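Local coordinates for rhizobiales Sp. Pch2 (Marine metagenome, PDB 6PB3), which probably acts as a hexameric TRIP13/Pch2-like AAA ATPase that remodels HORMA domain proteins in the control of bacterial cGAS-like immunity against bacteriophages, at residues P75-G81 and A198-N204; H35-L39 and E219-F223; Y264-D270 and M301-P306; Y17-R23 and E92-D96. All blocks are in the same frame, centred on the assembly; numbering follows the deposited sequence.

Contact 1 of 4, residues P75-G81 and A198-N204; sequences PLIVLAG and AVIMCTN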
# COMPACT_ATOMS: atom_id res chain seq x y z
N PRO A 75 19.93 -29.32 -8.27
CA PRO A 75 18.98 -29.78 -9.32
C PRO A 75 17.54 -29.31 -9.11
O PRO A 75 16.61 -30.09 -8.91
CB PRO A 75 19.11 -31.31 -9.23
CG PRO A 75 19.46 -31.58 -7.81
CD PRO A 75 20.28 -30.39 -7.32
N LEU A 76 17.34 -28.00 -9.21
CA LEU A 76 16.04 -27.37 -9.04
C LEU A 76 15.79 -26.45 -10.22
O LEU A 76 16.67 -25.68 -10.60
CB LEU A 76 15.97 -26.58 -7.73
CG LEU A 76 14.83 -25.56 -7.58
CD1 LEU A 76 13.48 -26.25 -7.38
CD2 LEU A 76 15.12 -24.57 -6.43
N ILE A 77 14.59 -26.52 -10.79
CA ILE A 77 14.17 -25.64 -11.87
C ILE A 77 12.89 -24.94 -11.44
O ILE A 77 11.93 -25.59 -11.01
CB ILE A 77 13.95 -26.40 -13.19
CG1 ILE A 77 15.24 -27.12 -13.59
CG2 ILE A 77 13.53 -25.42 -14.29
CD1 ILE A 77 15.08 -28.13 -14.72
N VAL A 78 12.87 -23.62 -11.57
CA VAL A 78 11.73 -22.80 -11.17
C VAL A 78 11.01 -22.35 -12.42
O VAL A 78 11.63 -21.80 -13.34
CB VAL A 78 12.19 -21.60 -10.32
CG1 VAL A 78 11.03 -20.62 -10.08
CG2 VAL A 78 12.70 -22.09 -8.97
N LEU A 79 9.70 -22.58 -12.47
CA LEU A 79 8.82 -22.02 -13.49
C LEU A 79 8.02 -20.91 -12.85
O LEU A 79 7.23 -21.16 -11.93
CB LEU A 79 7.88 -23.09 -14.07
CG LEU A 79 8.45 -24.41 -14.58
CD1 LEU A 79 7.35 -25.20 -15.34
CD2 LEU A 79 9.65 -24.17 -15.47
N ALA A 80 8.22 -19.68 -13.33
CA ALA A 80 7.64 -18.49 -12.71
C ALA A 80 6.90 -17.66 -13.75
O ALA A 80 7.38 -17.51 -14.87
CB ALA A 80 8.72 -17.62 -12.05
N GLY A 81 5.75 -17.11 -13.38
CA GLY A 81 5.07 -16.17 -14.24
C GLY A 81 3.56 -16.27 -14.14
O GLY A 81 3.01 -16.88 -13.23
N ALA A 198 15.69 -34.62 -10.11
CA ALA A 198 15.53 -33.17 -10.24
C ALA A 198 14.19 -32.73 -9.65
O ALA A 198 13.26 -33.53 -9.50
CB ALA A 198 15.60 -32.72 -11.71
N VAL A 199 14.10 -31.43 -9.35
CA VAL A 199 12.90 -30.84 -8.77
C VAL A 199 12.42 -29.74 -9.69
O VAL A 199 13.21 -28.89 -10.12
CB VAL A 199 13.16 -30.28 -7.35
CG1 VAL A 199 11.82 -29.84 -6.71
CG2 VAL A 199 13.89 -31.27 -6.48
N ILE A 200 11.12 -29.74 -9.98
CA ILE A 200 10.47 -28.65 -10.69
C ILE A 200 9.54 -27.97 -9.71
O ILE A 200 8.70 -28.63 -9.06
CB ILE A 200 9.67 -29.15 -11.91
CG1 ILE A 200 10.59 -29.86 -12.90
CG2 ILE A 200 8.91 -27.96 -12.55
CD1 ILE A 200 9.86 -30.59 -14.03
N MSE A 201 9.64 -26.67 -9.62
CA MSE A 201 8.61 -26.01 -8.84
C MSE A 201 8.04 -24.82 -9.57
O MSE A 201 8.74 -24.07 -10.24
CB MSE A 201 9.15 -25.64 -7.48
CG MSE A 201 10.19 -24.58 -7.46
SE MSE A 201 10.10 -24.03 -5.61
CE MSE A 201 8.26 -23.49 -5.62
N CYS A 202 6.73 -24.66 -9.44
CA CYS A 202 5.99 -23.61 -10.12
C CYS A 202 5.58 -22.56 -9.10
O CYS A 202 5.21 -22.89 -7.97
CB CYS A 202 4.74 -24.18 -10.83
SG CYS A 202 5.13 -25.48 -12.02
N THR A 203 5.64 -21.30 -9.52
CA THR A 203 5.21 -20.18 -8.71
C THR A 203 4.65 -19.12 -9.65
O THR A 203 5.07 -19.01 -10.80
CB THR A 203 6.35 -19.60 -7.87
OG1 THR A 203 5.86 -18.56 -7.04
CG2 THR A 203 7.44 -19.05 -8.78
N ASN A 204 3.67 -18.37 -9.16
CA ASN A 204 3.15 -17.27 -9.96
C ASN A 204 4.14 -16.12 -10.00
O ASN A 204 4.47 -15.60 -11.07
CB ASN A 204 1.81 -16.82 -9.41
CG ASN A 204 0.86 -17.96 -9.26
OD1 ASN A 204 0.92 -18.94 -10.01
ND2 ASN A 204 -0.02 -17.86 -8.28
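Strands 76-81 and 198-203 run side by side in parallel, their axes 4.7 Å apart at 18°, and their side chains interlock on both faces of the sheet. On the face carrying Leu-76, Val-78 and Ala-80, the CG of selenomethionine Met-201 fills the notch between two neighbours, 3.7 Å from Leu-76 CD1 and 3.8 Å from Val-78 CG2. Thr-203 CG2 fits the next hollow, 3.8 Å from Ala-80 CB and 4.1 Å from Val-78 CG1. On the other face the bump belongs to Leu-79: its CG is 4.1 Å from Ile-200 CG2 and its CD1 4.0 Å from Cys-202 SG. Six backbone hydrogen bonds fix this register, from Val-199 N to Pro-75 O (2.9 Å) to the longer Gly-81 N to Thr-203 O (3.3 Å). Helices 179-192 and 33-47 cover the respective faces. The pairing is that of the AAA ATPase core, where Gly-81 probably opens the P-loop (Walker A) and Asn-204, just past the strand end, is at a position consistent with sensor 1 of relatives.

Contact 2 of 4, residues H35-L39 and E219-F223; sequences HKSRL and EIITF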
# COMPACT_ATOMS: atom_id res chain seq x y z
N HIS A 35 10.08 -22.52 -23.96
CA HIS A 35 10.02 -22.97 -22.57
C HIS A 35 10.14 -24.49 -22.47
O HIS A 35 10.77 -25.00 -21.53
CB HIS A 35 8.72 -22.49 -21.92
CG HIS A 35 8.45 -21.03 -22.10
ND1 HIS A 35 8.10 -20.49 -23.31
CD2 HIS A 35 8.50 -20.00 -21.22
CE1 HIS A 35 7.93 -19.18 -23.18
NE2 HIS A 35 8.16 -18.86 -21.92
N LYS A 36 9.56 -25.22 -23.43
CA LYS A 36 9.65 -26.68 -23.49
C LYS A 36 11.08 -27.13 -23.66
O LYS A 36 11.56 -28.02 -22.95
CB LYS A 36 8.83 -27.24 -24.67
CG LYS A 36 7.32 -27.11 -24.62
CD LYS A 36 6.72 -27.70 -25.92
CE LYS A 36 5.22 -27.53 -26.00
NZ LYS A 36 4.67 -27.86 -27.37
N SER A 37 11.76 -26.56 -24.66
CA SER A 37 13.15 -26.91 -24.95
C SER A 37 14.06 -26.65 -23.76
O SER A 37 14.88 -27.50 -23.38
CB SER A 37 13.63 -26.12 -26.17
OG SER A 37 15.04 -26.14 -26.28
N ARG A 38 13.95 -25.47 -23.14
CA ARG A 38 14.82 -25.16 -22.01
C ARG A 38 14.51 -26.07 -20.82
O ARG A 38 15.42 -26.63 -20.20
CB ARG A 38 14.68 -23.69 -21.61
CG ARG A 38 15.16 -22.72 -22.65
CD ARG A 38 14.95 -21.28 -22.17
NE ARG A 38 15.19 -20.34 -23.26
CZ ARG A 38 14.92 -19.04 -23.22
NH1 ARG A 38 14.39 -18.49 -22.13
NH2 ARG A 38 15.19 -18.28 -24.27
N LEU A 39 13.23 -26.23 -20.50
CA LEU A 39 12.88 -27.11 -19.39
C LEU A 39 13.36 -28.53 -19.66
O LEU A 39 13.99 -29.15 -18.80
CB LEU A 39 11.37 -27.07 -19.13
CG LEU A 39 10.88 -27.93 -17.96
CD1 LEU A 39 11.65 -27.52 -16.68
CD2 LEU A 39 9.35 -27.86 -17.73
N GLU A 219 18.01 -23.26 -12.97
CA GLU A 219 17.47 -22.38 -14.00
C GLU A 219 16.12 -21.88 -13.55
O GLU A 219 15.34 -22.62 -12.93
CB GLU A 219 17.35 -23.09 -15.36
CG GLU A 219 16.97 -22.13 -16.48
CD GLU A 219 16.83 -22.79 -17.83
OE1 GLU A 219 16.93 -24.02 -17.92
OE2 GLU A 219 16.60 -22.06 -18.81
N ILE A 220 15.85 -20.62 -13.87
CA ILE A 220 14.54 -20.02 -13.74
C ILE A 220 14.02 -19.76 -15.14
O ILE A 220 14.71 -19.13 -15.96
CB ILE A 220 14.61 -18.71 -12.93
CG1 ILE A 220 15.25 -18.96 -11.54
CG2 ILE A 220 13.21 -18.08 -12.83
CD1 ILE A 220 15.49 -17.65 -10.71
N ILE A 221 12.81 -20.24 -15.43
CA ILE A 221 12.20 -20.12 -16.75
C ILE A 221 10.95 -19.29 -16.58
O ILE A 221 10.06 -19.66 -15.80
CB ILE A 221 11.87 -21.48 -17.37
CG1 ILE A 221 13.14 -22.31 -17.59
CG2 ILE A 221 11.08 -21.33 -18.72
CD1 ILE A 221 12.81 -23.77 -17.99
N THR A 222 10.86 -18.18 -17.31
CA THR A 222 9.82 -17.21 -17.04
C THR A 222 8.72 -17.28 -18.10
O THR A 222 8.99 -17.46 -19.29
CB THR A 222 10.40 -15.80 -16.94
OG1 THR A 222 11.14 -15.49 -18.13
CG2 THR A 222 11.35 -15.72 -15.73
N PHE A 223 7.48 -17.12 -17.63
CA PHE A 223 6.26 -17.13 -18.42
C PHE A 223 5.63 -15.76 -18.24
O PHE A 223 4.83 -15.52 -17.33
CB PHE A 223 5.31 -18.25 -17.99
CG PHE A 223 5.90 -19.63 -18.10
CD1 PHE A 223 6.93 -20.03 -17.27
CD2 PHE A 223 5.44 -20.52 -19.06
CE1 PHE A 223 7.50 -21.29 -17.38
CE2 PHE A 223 6.00 -21.79 -19.18
CZ PHE A 223 7.02 -22.18 -18.34
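This is a helix-on-sheet packing contact, in which helix 33-47 lies against 219-223, the outermost strand at one side of the central sheet within the chain. The axes of the short segments run nearly antiparallel, at 168°, and approach to 9.6 Å, a spacing that leaves room for one layer of interdigitated side chains. Ile-221 forms the middle of that layer. Its CD1 reaches Leu-39 CB at 3.8 Å and Leu-39 N at 3.5 Å, while its CG2 lies 3.8 Å from His-35 CD2. At the far end of the strand, His-35 CD2 sits over one face of the Phe-223 ring, 3.7 Å from CE2. The ring centroids are 4.6 Å apart, but the planes meet obliquely at 33°. Beyond this layer Phe-223 packs on Lys-87 and Leu-90 of helix 87-93, and Thr-222 OG1 bonds to Arg-274 of a neighbouring subunit. Arg-38 approaches Glu-219 through CB, 3.8 Å from OE2, while its end leads away; the Glu-219 carboxylate oxygens are buried without a partner in the model. Polar bonding between the segments is sparse: His-35 NE2 donates to Thr-222 O at 3.1 Å, and the 120° angle marks the bond as weak. With that single weak bond beside the packing of Ile-221, Leu-39, His-35 and Phe-223, the chemistry implies adhesion mainly by van der Waals contact.

Contact 3 of 4, residues Y264-D270 and M301-P306; sequences YGFTFSD and MAPTAP
Thr-304 is held by both carboxylate oxygens of Asp-270: its OG1 donates to OD1 at a very short 2.4 Å, and its N donates to OD2 at 2.7 Å and 176°. Asp-270 (chi1 m) also belongs to a capping box starting the helix at 268: its N donates to Thr-267 OG1 at 2.9 Å, and Thr-267 N to its OD2 at 3.1 Å, with Thr-267 chi1 p. OD1 also salt-bridges Arg-274. Residues 264-267 are extended, as are 301-305 with phi from -65° to -95° and psi from 128° to 159°; the CA atoms of Phe-266 and Pro-303 are 4.9 Å apart. The modelled C-terminal tail thereby folds back onto a helix start in the C-terminal helical region, probably the AAA lid. Outward, Phe-266 CD1 meets Pro-303 CG at 3.8 Å, and its CE2 meets Met-301 SE (selenomethionine, chi1 t) at 3.7 Å, a Met-aromatic contact. Tyr-264, chi1 p, receives Pro-306 CD over its ring face, 3.8 Å from the centroid and 16° off the normal.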
# COMPACT_ATOMS: atom_id res chain seq x y z
N TYR A 264 0.62 -2.85 -22.46
CA TYR A 264 0.88 -4.27 -22.24
C TYR A 264 -0.03 -5.08 -23.15
O TYR A 264 -1.14 -4.66 -23.49
CB TYR A 264 0.66 -4.65 -20.77
CG TYR A 264 -0.65 -4.14 -20.20
CD1 TYR A 264 -1.84 -4.81 -20.43
CD2 TYR A 264 -0.69 -2.97 -19.44
CE1 TYR A 264 -3.03 -4.35 -19.91
CE2 TYR A 264 -1.89 -2.50 -18.92
CZ TYR A 264 -3.06 -3.19 -19.17
OH TYR A 264 -4.25 -2.74 -18.66
N GLY A 265 0.45 -6.25 -23.57
CA GLY A 265 -0.31 -7.11 -24.46
C GLY A 265 -1.08 -8.19 -23.73
O GLY A 265 -1.15 -8.23 -22.50
N PHE A 266 -1.69 -9.09 -24.51
CA PHE A 266 -2.39 -10.23 -23.93
C PHE A 266 -1.42 -11.14 -23.18
O PHE A 266 -0.26 -11.31 -23.57
CB PHE A 266 -3.09 -11.05 -25.02
CG PHE A 266 -4.40 -10.49 -25.50
CD1 PHE A 266 -4.56 -9.13 -25.70
CD2 PHE A 266 -5.46 -11.33 -25.80
CE1 PHE A 266 -5.77 -8.62 -26.17
CE2 PHE A 266 -6.66 -10.84 -26.27
CZ PHE A 266 -6.82 -9.47 -26.45
N THR A 267 -1.91 -11.74 -22.09
CA THR A 267 -1.22 -12.87 -21.50
C THR A 267 -1.49 -14.12 -22.33
O THR A 267 -2.27 -14.11 -23.28
CB THR A 267 -1.67 -13.09 -20.05
OG1 THR A 267 -3.04 -13.50 -20.02
CG2 THR A 267 -1.53 -11.80 -19.22
N PHE A 268 -0.79 -15.21 -21.97
CA PHE A 268 -1.09 -16.51 -22.55
C PHE A 268 -2.51 -16.94 -22.21
O PHE A 268 -3.22 -17.50 -23.05
CB PHE A 268 -0.08 -17.57 -22.05
CG PHE A 268 1.27 -17.55 -22.76
CD1 PHE A 268 1.38 -18.00 -24.08
CD2 PHE A 268 2.42 -17.14 -22.10
CE1 PHE A 268 2.63 -18.01 -24.72
CE2 PHE A 268 3.68 -17.15 -22.75
CZ PHE A 268 3.77 -17.59 -24.06
N SER A 269 -2.92 -16.70 -20.97
CA SER A 269 -4.31 -16.94 -20.56
C SER A 269 -5.30 -16.15 -21.40
O SER A 269 -6.33 -16.69 -21.82
CB SER A 269 -4.47 -16.57 -19.09
OG SER A 269 -5.79 -16.84 -18.68
N ASP A 270 -5.05 -14.85 -21.61
CA ASP A 270 -5.94 -14.06 -22.47
C ASP A 270 -6.10 -14.70 -23.85
O ASP A 270 -7.17 -14.61 -24.45
CB ASP A 270 -5.43 -12.63 -22.60
CG ASP A 270 -5.46 -11.86 -21.26
OD1 ASP A 270 -6.22 -12.26 -20.34
OD2 ASP A 270 -4.74 -10.83 -21.15
N MSE A 301 -11.56 -6.70 -26.91
CA MSE A 301 -11.22 -7.40 -25.70
C MSE A 301 -9.99 -6.75 -25.05
O MSE A 301 -8.97 -6.54 -25.71
CB MSE A 301 -10.97 -8.88 -26.03
CG MSE A 301 -10.56 -9.74 -24.86
SE MSE A 301 -10.22 -11.56 -25.51
CE MSE A 301 -12.11 -12.06 -25.88
N ALA A 302 -10.10 -6.41 -23.76
CA ALA A 302 -8.96 -5.77 -23.10
C ALA A 302 -8.10 -6.81 -22.39
O ALA A 302 -8.63 -7.74 -21.79
CB ALA A 302 -9.42 -4.71 -22.09
N PRO A 303 -6.78 -6.65 -22.43
CA PRO A 303 -5.88 -7.62 -21.79
C PRO A 303 -6.05 -7.62 -20.28
O PRO A 303 -6.54 -6.66 -19.68
CB PRO A 303 -4.48 -7.14 -22.18
CG PRO A 303 -4.68 -6.19 -23.31
CD PRO A 303 -6.04 -5.58 -23.12
N THR A 304 -5.62 -8.72 -19.66
CA THR A 304 -5.58 -8.77 -18.20
C THR A 304 -4.56 -7.76 -17.70
O THR A 304 -3.41 -7.73 -18.15
CB THR A 304 -5.23 -10.18 -17.72
OG1 THR A 304 -6.21 -11.11 -18.20
CG2 THR A 304 -5.22 -10.22 -16.20
N ALA A 305 -4.98 -6.90 -16.77
CA ALA A 305 -4.09 -5.88 -16.26
C ALA A 305 -3.05 -6.50 -15.33
O ALA A 305 -3.34 -7.46 -14.61
CB ALA A 305 -4.88 -4.81 -15.51
N PRO A 306 -1.81 -5.96 -15.32
CA PRO A 306 -0.76 -6.45 -14.42
C PRO A 306 -1.01 -6.01 -12.97
O PRO A 306 -1.09 -6.86 -12.09
CB PRO A 306 0.51 -5.80 -14.97
CG PRO A 306 0.03 -4.51 -15.51
CD PRO A 306 -1.38 -4.77 -16.06

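Contact 4 of 4, residues Y17-R23 and E92-D96; sequences YPDVDAR and ETIGD
Tyr-17 is extended (phi/psi -125°/151°) and precedes a cis peptide bond to Pro-18; Asp-19 (-143°/130°) then caps a helix running from Val-20. In the other segment Thr-93 has phi/psi -120°/-17°, and Asp-96 N bonds Thr-93 O at 3.0 Å, closing a turn of three residues. CA atoms pair Pro-18 with Asp-96 at 4.6 Å and Ala-22 with Thr-93 at 4.7 Å. The Asp-19 N-cap uses OD1 to accept from Asp-21 N at 2.7 Å and, weakly, from Ala-22 N at 3.3 Å, while Asp-19 N donates to Asp-96 OD1 at 2.6 Å (Asp-96 chi1 t). This joins the N-terminal helix 20-28 to the junction of helices 87-93 and 95-102, the first of which follows the probable P-loop of the AAA core. Tyr-17, chi1 m, lays its ring face on Gly-95, a CH-pi contact with CA 3.9 Å from the centroid and 8° off the normal; an ideal CB on Gly-95 would clash, 2.6 Å from Tyr-17 CE2. Tyr-17 OH donates to Glu-92 O at a very short 2.4 Å. One water accepts from Gly-95 N at 2.8 Å and donates weakly to Tyr-17 OH at 2.7 Å.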
# COMPACT_ATOMS: atom_id res chain seq x y z
N TYR A 17 7.03 -41.99 -17.65
CA TYR A 17 7.25 -41.53 -19.01
C TYR A 17 8.14 -42.50 -19.76
O TYR A 17 8.98 -43.17 -19.16
CB TYR A 17 7.87 -40.13 -19.02
CG TYR A 17 7.04 -39.12 -18.27
CD1 TYR A 17 5.96 -38.50 -18.88
CD2 TYR A 17 7.35 -38.76 -16.97
CE1 TYR A 17 5.20 -37.56 -18.20
CE2 TYR A 17 6.60 -37.83 -16.29
CZ TYR A 17 5.52 -37.23 -16.90
OH TYR A 17 4.75 -36.29 -16.23
N PRO A 18 7.99 -42.59 -21.09
CA PRO A 18 7.05 -41.87 -21.95
C PRO A 18 5.57 -42.24 -21.77
O PRO A 18 5.23 -43.35 -21.34
CB PRO A 18 7.50 -42.26 -23.37
CG PRO A 18 8.86 -42.85 -23.21
CD PRO A 18 8.90 -43.46 -21.86
N ASP A 19 4.71 -41.31 -22.14
CA ASP A 19 3.26 -41.45 -22.03
C ASP A 19 2.59 -40.79 -23.23
O ASP A 19 2.90 -39.63 -23.53
CB ASP A 19 2.77 -40.82 -20.72
CG ASP A 19 1.34 -41.17 -20.41
OD1 ASP A 19 0.45 -40.85 -21.22
OD2 ASP A 19 1.12 -41.79 -19.35
N VAL A 20 1.69 -41.53 -23.89
CA VAL A 20 0.95 -41.02 -25.05
C VAL A 20 0.14 -39.78 -24.67
O VAL A 20 0.04 -38.83 -25.45
CB VAL A 20 0.02 -42.10 -25.63
CG1 VAL A 20 0.77 -43.06 -26.57
CG2 VAL A 20 -0.67 -42.87 -24.52
N ASP A 21 -0.48 -39.80 -23.49
CA ASP A 21 -1.32 -38.67 -23.08
C ASP A 21 -0.48 -37.46 -22.74
O ASP A 21 -0.85 -36.32 -23.06
CB ASP A 21 -2.21 -39.08 -21.90
CG ASP A 21 -3.27 -38.02 -21.57
OD1 ASP A 21 -3.86 -37.42 -22.50
OD2 ASP A 21 -3.52 -37.79 -20.36
N ALA A 22 0.67 -37.66 -22.09
CA ALA A 22 1.55 -36.53 -21.84
C ALA A 22 2.02 -35.92 -23.16
O ALA A 22 2.02 -34.70 -23.33
CB ALA A 22 2.74 -36.94 -20.98
N ARG A 23 2.42 -36.76 -24.12
CA ARG A 23 2.86 -36.25 -25.41
C ARG A 23 1.76 -35.42 -26.07
O ARG A 23 2.02 -34.34 -26.60
CB ARG A 23 3.29 -37.41 -26.32
CG ARG A 23 4.20 -36.98 -27.49
CD ARG A 23 3.52 -37.18 -28.83
NE ARG A 23 4.29 -36.61 -29.94
CZ ARG A 23 3.88 -36.56 -31.21
NH1 ARG A 23 2.70 -37.07 -31.55
NH2 ARG A 23 4.64 -36.02 -32.14
N GLU A 92 3.87 -31.06 -15.77
CA GLU A 92 3.30 -32.39 -15.62
C GLU A 92 3.50 -33.26 -16.84
O GLU A 92 3.26 -34.47 -16.75
CB GLU A 92 1.81 -32.31 -15.33
CG GLU A 92 1.45 -31.76 -13.95
CD GLU A 92 -0.06 -31.71 -13.76
OE1 GLU A 92 -0.78 -31.84 -14.77
OE2 GLU A 92 -0.52 -31.53 -12.61
N THR A 93 3.90 -32.70 -17.97
CA THR A 93 4.04 -33.50 -19.18
C THR A 93 5.44 -33.50 -19.77
O THR A 93 5.74 -34.39 -20.58
CB THR A 93 3.05 -33.02 -20.25
OG1 THR A 93 3.26 -31.62 -20.52
CG2 THR A 93 1.63 -33.22 -19.77
N ILE A 94 6.30 -32.55 -19.38
CA ILE A 94 7.61 -32.37 -20.00
C ILE A 94 8.49 -33.60 -19.85
O ILE A 94 9.43 -33.78 -20.64
CB ILE A 94 8.29 -31.12 -19.39
CG1 ILE A 94 9.44 -30.64 -20.27
CG2 ILE A 94 8.77 -31.39 -17.96
CD1 ILE A 94 9.02 -30.39 -21.71
N GLY A 95 8.21 -34.46 -18.88
CA GLY A 95 8.99 -35.66 -18.68
C GLY A 95 8.95 -36.61 -19.86
O GLY A 95 9.88 -37.41 -20.04
N ASP A 96 7.90 -36.53 -20.68
CA ASP A 96 7.85 -37.31 -21.91
C ASP A 96 8.92 -36.83 -22.88
O ASP A 96 9.55 -37.64 -23.57
CB ASP A 96 6.47 -37.19 -22.54
CG ASP A 96 6.29 -38.17 -23.67
OD1 ASP A 96 5.92 -39.32 -23.38
OD2 ASP A 96 6.52 -37.79 -24.84
O HOH W 1 6.49 -34.32 -16.65

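Contacts 1 and 2, centres 9 Å apart, share the core sheet: strand 76-81 is bonded to 219-223 through Val-78 O to Ile-221 N (2.9 Å) and Ala-80 O to Phe-223 N (2.8 Å). Ile-94 ties contact 4 to both, its CG2 lying 3.6 Å from Leu-39 CD2 and 4.2 Å from Ile-200 CD1. Sulfate, probably from the crystallisation liquor, is bound about 5 Å from the Asn-204 side chain and about 6 Å from that of Phe-223, consistent with a nearby nucleotide pocket. Contact 3 lies apart: its centre is about 21 Å from that of contact 2, nearest atoms about 5 Å apart. Between subunits, however, contacts 2 and 3 meet: Met-301 packs on Arg-38 of a neighbouring subunit and Ser-269 on its Ile-220.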